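Local coordinates for protein MIP07328p (PDB 6FKK) that probably acts as a chemorepellent axon guidance cue, presenting a sema domain and a plexin repeat outside the cell for recognition by a semaphorin receptor, at residues Lys190-Gln194 / Pro195-Gly199; Glu140-Leu144 / Cys145-Pro149; Phe289-Ser292 / Val293-Pro297. One frame throughout, in Å; residues are numbered along the deposited sequence.

All three contacts are local turns or strand ends within the sema domain, a beta-propeller. Along the chain contact 2 (140-149) comes first, then contact 1 (190-199), then contact 3 (289-297). Contact 2 sits on the way out of strand 135-140, one of the two outer strands of a four-stranded antiparallel sheet. Contacts 1 and 3 both reach one larger mixed sheet, the first where strand 196-203 begins and the second where the chain leaves strand 282-290 and turns back toward strand 298-305. Centres of contacts 1 and 2 are about 16 Å apart, those of 1 and 3 about 19 Å, and those of 2 and 3 about 30 Å. None touches another; each lies at a separate entry, exit or turn of propeller strands.

Contact 1 (Lys190-Gln194 / Pro195-Gly199); sequences KQLNQ and PDFVG. With NAG (2-acetamido-2-deoxy-beta-D-glucopyranose), chain E.
Leu192 reaches forward along the chain to Pro195 and Phe197, where the loop after strand 175-178 runs into strand 196-203 of the sema beta-propeller. The apolar part comes first. Leu192 swings its CG opposite the carbonyl carbon (chi1 -68°), and that brings CD2 3.9 Å from Pro195 CG; the two side chains cross at about a right angle. The same methyl meets the ring of Phe197 obliquely, CD2 lying 4.2 Å from CZ, so one branch of the leucine serves both partners. Phe211 touches both Pro195 and Phe197 and continues this buried patch. A glycine in place of Pro195 would probably open a gap beside Leu192 CD2 and let the chain turn more freely ahead of the strand.

Backbone bonds tie the stretch to strand 206-214. Asn193 pairs with Leu214 and Asp196 with Arg212, while Val198 and Gly199 together face Phe210 in a classic beta bulge.

The third kind of contact is with the N-linked sugar at Asn152; the backbone of Asn152 also bonds to that of Phe197. Pro195 O lies 3.2 Å from NAG C6, and Asp196 OD1 comes 3.5 Å from NAG O7, an approach of two oxygens that is no hydrogen bond. Asp196 OD2 has a long, weak ion pair with Arg212.

The chemistry is thus divided: the apolar side chains pack inward, while the sugar lies by the Pro195 carbonyl and the Asp196 carboxylate and makes its hydrogen bond to Gly172 O, outside these two segments.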
loop_
_atom_site.group_PDB
_atom_site.type_symbol
_atom_site.label_atom_id
_atom_site.label_comp_id
_atom_site.label_asym_id
_atom_site.label_seq_id
_atom_site.Cartn_x
_atom_site.Cartn_y
_atom_site.Cartn_z
ATOM N N LYS A 190 -11.792 -20.811 -3.253
ATOM C CA LYS A 190 -10.421 -21.122 -3.646
ATOM C C LYS A 190 -9.724 -19.894 -4.221
ATOM O O LYS A 190 -8.520 -19.703 -4.012
ATOM C CB LYS A 190 -10.404 -22.276 -4.651
ATOM C CG LYS A 190 -10.587 -23.648 -4.014
ATOM C CD LYS A 190 -10.393 -24.776 -5.018
ATOM C CE LYS A 190 -11.516 -24.812 -6.039
ATOM N NZ LYS A 190 -11.414 -26.006 -6.923
ATOM N N GLN A 191 -10.464 -19.049 -4.940
ATOM C CA GLN A 191 -9.880 -17.827 -5.485
ATOM C C GLN A 191 -9.860 -16.710 -4.449
ATOM O O GLN A 191 -8.837 -16.043 -4.263
ATOM C CB GLN A 191 -10.647 -17.386 -6.734
ATOM C CG GLN A 191 -10.404 -18.258 -7.955
ATOM C CD GLN A 191 -10.988 -17.664 -9.223
ATOM O OE1 GLN A 191 -11.964 -16.915 -9.179
ATOM N NE2 GLN A 191 -10.386 -17.990 -10.361
ATOM N N LEU A 192 -10.981 -16.493 -3.763
ATOM C CA LEU A 192 -11.092 -15.434 -2.768
ATOM C C LEU A 192 -11.916 -15.940 -1.595
ATOM O O LEU A 192 -12.987 -16.517 -1.793
ATOM C CB LEU A 192 -11.733 -14.177 -3.369
ATOM C CG LEU A 192 -10.907 -13.428 -4.415
ATOM C CD1 LEU A 192 -11.740 -12.352 -5.089
ATOM C CD2 LEU A 192 -9.680 -12.824 -3.764
ATOM N N ASN A 193 -11.416 -15.715 -0.378
ATOM C CA ASN A 193 -12.048 -16.200 0.852
ATOM C C ASN A 193 -12.107 -15.046 1.851
ATOM O O ASN A 193 -11.190 -14.875 2.659
ATOM C CB ASN A 193 -11.281 -17.395 1.416
ATOM C CG ASN A 193 -12.086 -18.182 2.430
ATOM O OD1 ASN A 193 -13.036 -17.670 3.023
ATOM N ND2 ASN A 193 -11.707 -19.439 2.636
ATOM N N GLN A 194 -13.191 -14.277 1.801
ATOM C CA GLN A 194 -13.387 -13.104 2.647
ATOM C C GLN A 194 -12.175 -12.168 2.639
ATOM O O GLN A 194 -11.583 -11.902 3.694
ATOM C CB GLN A 194 -13.732 -13.520 4.071
ATOM C CG GLN A 194 -14.924 -14.454 4.179
ATOM C CD GLN A 194 -15.374 -14.658 5.613
ATOM O OE1 GLN A 194 -15.253 -13.759 6.446
ATOM N NE2 GLN A 194 -15.895 -15.844 5.909
ATOM N N PRO A 195 -11.791 -11.640 1.481
ATOM C CA PRO A 195 -10.568 -10.838 1.408
ATOM C C PRO A 195 -10.796 -9.380 1.774
ATOM O O PRO A 195 -11.866 -8.810 1.552
ATOM C CB PRO A 195 -10.160 -10.970 -0.061
ATOM C CG PRO A 195 -11.467 -11.065 -0.774
ATOM C CD PRO A 195 -12.406 -11.810 0.153
ATOM N N ASP A 196 -9.757 -8.781 2.350
ATOM C CA ASP A 196 -9.684 -7.343 2.589
ATOM C C ASP A 196 -8.510 -6.816 1.775
ATOM O O ASP A 196 -7.352 -7.106 2.093
ATOM C CB ASP A 196 -9.516 -7.025 4.076
ATOM C CG ASP A 196 -10.734 -7.403 4.901
ATOM O OD1 ASP A 196 -11.716 -7.921 4.328
ATOM O OD2 ASP A 196 -10.708 -7.181 6.130
ATOM N N PHE A 197 -8.806 -6.059 0.723
ATOM C CA PHE A 197 -7.775 -5.602 -0.195
ATOM C C PHE A 197 -7.065 -4.369 0.349
ATOM O O PHE A 197 -7.668 -3.518 1.011
ATOM C CB PHE A 197 -8.377 -5.300 -1.567
ATOM C CG PHE A 197 -9.038 -6.484 -2.211
ATOM C CD1 PHE A 197 -8.305 -7.361 -2.992
ATOM C CD2 PHE A 197 -10.390 -6.725 -2.031
ATOM C CE1 PHE A 197 -8.907 -8.454 -3.585
ATOM C CE2 PHE A 197 -10.999 -7.817 -2.621
ATOM C CZ PHE A 197 -10.257 -8.683 -3.399
ATOM N N VAL A 198 -5.767 -4.279 0.062
ATOM C CA VAL A 198 -4.938 -3.181 0.544
ATOM C C VAL A 198 -4.248 -2.417 -0.575
ATOM O O VAL A 198 -3.652 -1.364 -0.302
ATOM C CB VAL A 198 -3.886 -3.669 1.566
ATOM C CG1 VAL A 198 -4.541 -4.484 2.674
ATOM C CG2 VAL A 198 -2.797 -4.468 0.869
ATOM N N GLY A 199 -4.294 -2.897 -1.816
ATOM C CA GLY A 199 -3.659 -2.174 -2.901
ATOM C C GLY A 199 -3.617 -2.906 -4.226
ATOM O O GLY A 199 -3.797 -4.126 -4.284
HETATM C C1 NAG E . -14.815 -5.628 2.628
HETATM C C2 NAG E . -16.049 -5.714 3.548
HETATM C C3 NAG E . -16.291 -7.147 4.026
HETATM C C4 NAG E . -16.303 -8.118 2.855
HETATM C C5 NAG E . -15.013 -7.968 2.064
HETATM C C6 NAG E . -14.951 -8.873 0.855
HETATM C C7 NAG E . -15.008 -4.930 5.649
HETATM C C8 NAG E . -15.053 -3.890 6.728
HETATM N N2 NAG E . -15.927 -4.807 4.680
HETATM O O3 NAG E . -17.536 -7.204 4.712
HETATM O O4 NAG E . -16.418 -9.455 3.328
HETATM O O5 NAG E . -14.908 -6.620 1.588
HETATM O O6 NAG E . -15.565 -10.128 1.113
HETATM O O7 NAG E . -14.175 -5.833 5.656
#

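Contact 2 (Glu140-Leu144 / Cys145-Pro149); sequences EAQGL and CPYSP
Ala141 and Cys145 face each other across a tight turn just after strand 135-140, on the loop that leads from this strand to strand 154-158 in the sema beta-propeller. Residues 141-144 form a type II beta turn, with Gln142 and Gly143 at its two central positions.

Hydrogen bonds first. Ala141 O takes the turn's defining bond from Leu144 N, 2.9 Å away, and a second, weak one from Cys145 N at 3.0 Å, where the N-H points well off the line (134°). Two successive amides therefore converge on one carbonyl. Gly143 has the positive phi of the third turn position, and a beta carbon there would press against the carbonyl oxygen of Gln142. Outside the turn, Ser164 OG bonds to Gly143 O and more weakly to Leu144 O, while the backbone of Ala141 pairs with that of Pro107.

The side chains make lighter contacts. Gln142 is extended, its CG opposite the backbone N (chi1 179°), and this methylene meets the hydroxyl end of Tyr147. The glutamine amide stands nearly upright to the phenol ring, 85° between their planes, and sends its NE2 on to Ala168 O. Tyr147 also rests on Pro107. Gln142 CG and Tyr147 OH are 3.8 Å apart, and across the turn Ala141 CB lies 3.7 Å from Cys145 CB.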
loop_
_atom_site.group_PDB
_atom_site.type_symbol
_atom_site.label_atom_id
_atom_site.label_comp_id
_atom_site.label_asym_id
_atom_site.label_seq_id
_atom_site.Cartn_x
_atom_site.Cartn_y
_atom_site.Cartn_z
ATOM N N GLU A 140 -24.237 2.466 -13.560
ATOM C CA GLU A 140 -24.016 1.614 -12.398
ATOM C C GLU A 140 -22.527 1.396 -12.151
ATOM O O GLU A 140 -21.708 1.427 -13.074
ATOM C CB GLU A 140 -24.701 0.263 -12.598
ATOM C CG GLU A 140 -24.320 -0.421 -13.908
ATOM C CD GLU A 140 -24.372 -1.933 -13.824
ATOM O OE1 GLU A 140 -24.189 -2.473 -12.712
ATOM O OE2 GLU A 140 -24.595 -2.583 -14.869
ATOM N N ALA A 141 -22.180 1.158 -10.881
ATOM C CA ALA A 141 -20.806 0.860 -10.489
ATOM C C ALA A 141 -20.711 -0.441 -9.699
ATOM O O ALA A 141 -19.758 -0.627 -8.934
ATOM C CB ALA A 141 -20.208 2.009 -9.679
ATOM N N GLN A 142 -21.686 -1.333 -9.860
ATOM C CA GLN A 142 -21.659 -2.621 -9.180
ATOM C C GLN A 142 -20.419 -3.402 -9.593
ATOM O O GLN A 142 -20.219 -3.687 -10.777
ATOM C CB GLN A 142 -22.926 -3.408 -9.511
ATOM C CG GLN A 142 -23.000 -4.783 -8.871
ATOM C CD GLN A 142 -24.213 -5.569 -9.327
ATOM O OE1 GLN A 142 -24.900 -5.179 -10.271
ATOM N NE2 GLN A 142 -24.484 -6.683 -8.658
ATOM N N GLY A 143 -19.581 -3.739 -8.613
ATOM C CA GLY A 143 -18.330 -4.414 -8.876
ATOM C C GLY A 143 -17.174 -3.507 -9.229
ATOM O O GLY A 143 -16.024 -3.960 -9.210
ATOM N N LEU A 144 -17.437 -2.240 -9.554
ATOM C CA LEU A 144 -16.381 -1.283 -9.854
ATOM C C LEU A 144 -16.097 -0.324 -8.707
ATOM O O LEU A 144 -15.024 0.285 -8.684
ATOM C CB LEU A 144 -16.739 -0.475 -11.107
ATOM C CG LEU A 144 -16.734 -1.232 -12.436
ATOM C CD1 LEU A 144 -17.273 -0.359 -13.554
ATOM C CD2 LEU A 144 -15.326 -1.693 -12.759
ATOM N N CYS A 145 -17.023 -0.185 -7.761
ATOM C CA CYS A 145 -16.908 0.747 -6.656
ATOM C C CYS A 145 -17.513 0.109 -5.412
ATOM O O CYS A 145 -18.505 -0.626 -5.518
ATOM C CB CYS A 145 -17.624 2.069 -6.969
ATOM S SG CYS A 145 -17.239 3.428 -5.848
ATOM N N PRO A 146 -16.941 0.353 -4.235
ATOM C CA PRO A 146 -17.495 -0.241 -3.015
ATOM C C PRO A 146 -18.790 0.440 -2.593
ATOM O O PRO A 146 -19.136 1.532 -3.048
ATOM C CB PRO A 146 -16.390 -0.025 -1.977
ATOM C CG PRO A 146 -15.646 1.163 -2.473
ATOM C CD PRO A 146 -15.670 1.050 -3.974
ATOM N N TYR A 147 -19.509 -0.238 -1.701
ATOM C CA TYR A 147 -20.767 0.277 -1.175
ATOM C C TYR A 147 -20.580 1.105 0.087
ATOM O O TYR A 147 -21.389 2.001 0.359
ATOM C CB TYR A 147 -21.726 -0.877 -0.871
ATOM C CG TYR A 147 -22.281 -1.587 -2.085
ATOM C CD1 TYR A 147 -21.476 -2.399 -2.871
ATOM C CD2 TYR A 147 -23.621 -1.464 -2.429
ATOM C CE1 TYR A 147 -21.985 -3.053 -3.974
ATOM C CE2 TYR A 147 -24.141 -2.117 -3.528
ATOM C CZ TYR A 147 -23.318 -2.909 -4.298
ATOM O OH TYR A 147 -23.828 -3.561 -5.396
ATOM N N SER A 148 -19.535 0.825 0.859
ATOM C CA SER A 148 -19.299 1.434 2.155
ATOM C C SER A 148 -17.974 2.187 2.160
ATOM O O SER A 148 -17.055 1.834 1.416
ATOM C CB SER A 148 -19.285 0.361 3.254
ATOM O OG SER A 148 -18.935 0.904 4.514
ATOM N N PRO A 149 -17.845 3.233 2.983
ATOM C CA PRO A 149 -16.550 3.919 3.109
ATOM C C PRO A 149 -15.452 3.063 3.718
ATOM O O PRO A 149 -14.314 3.538 3.818
ATOM C CB PRO A 149 -16.875 5.117 4.016
ATOM C CG PRO A 149 -18.118 4.721 4.744
ATOM C CD PRO A 149 -18.900 3.907 3.759
#

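Contact 3 (Phe289-Ser292 / Val293-Pro297); sequences FTTS and VNAIP
The loop of a beta hairpin is where Thr291 and Ile296 meet, as the chain leaves strand 282-290 and doubles back toward strand 298-305. Thr291 OG1 gives its hydrogen to Ile296 O across 3.0 Å. The hydroxyl approaches from above the carbonyl plane, 38° out of it, with a C=O...O angle of 129°, so it is not aimed at a lone pair. The first torsion explains the reach: OG1 sits between the backbone N and the carbonyl carbon (chi1 66°), which turns it toward the returning limb. The same oxygen also receives a weak hydrogen bond from Gly298 N, so one hydroxyl oxygen is tied to both Ile296 and Gly298 on the returning limb.

The methyl branch is close to this carbonyl as well, with Thr291 CG2 3.9 Å from Ile296 O. Inside the bend Thr291 CB lies 4.2 Å from Ala295 CB, a loose approach.

The hairpin is part of the mixed sheet of the sema beta-propeller. Where the two strands run into the loop, the backbones of Thr291 and Gly298 are hydrogen-bonded, as are those of Phe289 and Ala300, and the neighbouring strand 265-279 offers Phe267 to the side chains of both Phe289 and Thr291.

Farther out, Ser292 CB comes 3.7 Å from Asn294 ND2, but the asparagine is poorly ordered and this contact carries little weight. Ser292 itself touches Glu269 on strand 265-279. On the other limb Ile296 packs on Asn381, and the Pro297 ring lies against Arg385, whose NH1 makes a weak hydrogen bond to Thr291 O.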
loop_
_atom_site.group_PDB
_atom_site.type_symbol
_atom_site.label_atom_id
_atom_site.label_comp_id
_atom_site.label_asym_id
_atom_site.label_seq_id
_atom_site.Cartn_x
_atom_site.Cartn_y
_atom_site.Cartn_z
ATOM N N PHE A 289 2.823 -5.230 7.955
ATOM C CA PHE A 289 2.150 -6.435 8.416
ATOM C C PHE A 289 1.934 -6.372 9.922
ATOM O O PHE A 289 2.775 -5.846 10.657
ATOM C CB PHE A 289 2.959 -7.693 8.076
ATOM C CG PHE A 289 3.127 -7.940 6.606
ATOM C CD1 PHE A 289 4.077 -7.246 5.875
ATOM C CD2 PHE A 289 2.354 -8.891 5.960
ATOM C CE1 PHE A 289 4.240 -7.481 4.525
ATOM C CE2 PHE A 289 2.513 -9.131 4.607
ATOM C CZ PHE A 289 3.456 -8.425 3.889
ATOM N N THR A 290 0.808 -6.920 10.374
ATOM C CA THR A 290 0.529 -7.100 11.790
ATOM C C THR A 290 0.270 -8.573 12.073
ATOM O O THR A 290 -0.041 -9.355 11.170
ATOM C CB THR A 290 -0.677 -6.262 12.248
ATOM O OG1 THR A 290 -1.827 -6.596 11.459
ATOM C CG2 THR A 290 -0.385 -4.773 12.119
ATOM N N THR A 291 0.405 -8.949 13.342
ATOM C CA THR A 291 0.143 -10.322 13.741
ATOM C C THR A 291 -1.351 -10.539 13.953
ATOM O O THR A 291 -2.138 -9.595 14.072
ATOM C CB THR A 291 0.893 -10.681 15.023
ATOM O OG1 THR A 291 0.377 -9.907 16.114
ATOM C CG2 THR A 291 2.374 -10.403 14.869
ATOM N N SER A 292 -1.735 -11.810 14.004
ATOM C CA SER A 292 -3.117 -12.171 14.257
ATOM C C SER A 292 -3.424 -12.026 15.750
ATOM O O SER A 292 -2.549 -11.730 16.568
ATOM C CB SER A 292 -3.394 -13.578 13.737
ATOM O OG SER A 292 -3.077 -13.672 12.356
ATOM N N VAL A 293 -4.695 -12.234 16.105
ATOM C CA VAL A 293 -5.179 -11.884 17.435
ATOM C C VAL A 293 -4.604 -12.772 18.529
ATOM O O VAL A 293 -4.674 -12.419 19.708
ATOM C CB VAL A 293 -6.719 -11.935 17.444
ATOM C CG1 VAL A 293 -7.284 -10.932 16.454
ATOM C CG2 VAL A 293 -7.199 -13.337 17.104
ATOM N N ASN A 294 -4.037 -13.925 18.177
ATOM C CA ASN A 294 -3.565 -14.866 19.187
ATOM C C ASN A 294 -2.105 -14.628 19.527
ATOM O O ASN A 294 -1.745 -14.505 20.703
ATOM C CB ASN A 294 -3.737 -16.303 18.689
ATOM C CG ASN A 294 -3.288 -16.457 17.260
ATOM O OD1 ASN A 294 -2.126 -16.754 17.002
ATOM N ND2 ASN A 294 -4.191 -16.166 16.318
ATOM N N ALA A 295 -1.253 -14.640 18.508
ATOM C CA ALA A 295 0.118 -14.206 18.677
ATOM C C ALA A 295 0.130 -12.829 19.323
ATOM O O ALA A 295 -0.771 -12.012 19.114
ATOM C CB ALA A 295 0.836 -14.181 17.326
ATOM N N ILE A 296 1.138 -12.597 20.155
ATOM C CA ILE A 296 1.279 -11.336 20.877
ATOM C C ILE A 296 1.202 -10.188 19.876
ATOM O O ILE A 296 1.670 -10.334 18.737
ATOM C CB ILE A 296 2.588 -11.300 21.684
ATOM C CG1 ILE A 296 3.787 -11.624 20.788
ATOM C CG2 ILE A 296 2.518 -12.261 22.862
ATOM C CD1 ILE A 296 5.075 -11.857 21.555
ATOM N N PRO A 297 0.604 -9.053 20.239
ATOM C CA PRO A 297 0.456 -7.953 19.274
ATOM C C PRO A 297 1.802 -7.527 18.709
ATOM O O PRO A 297 2.738 -7.211 19.448
ATOM C CB PRO A 297 -0.193 -6.837 20.103
ATOM C CG PRO A 297 0.052 -7.210 21.531
ATOM C CD PRO A 297 0.059 -8.706 21.561
#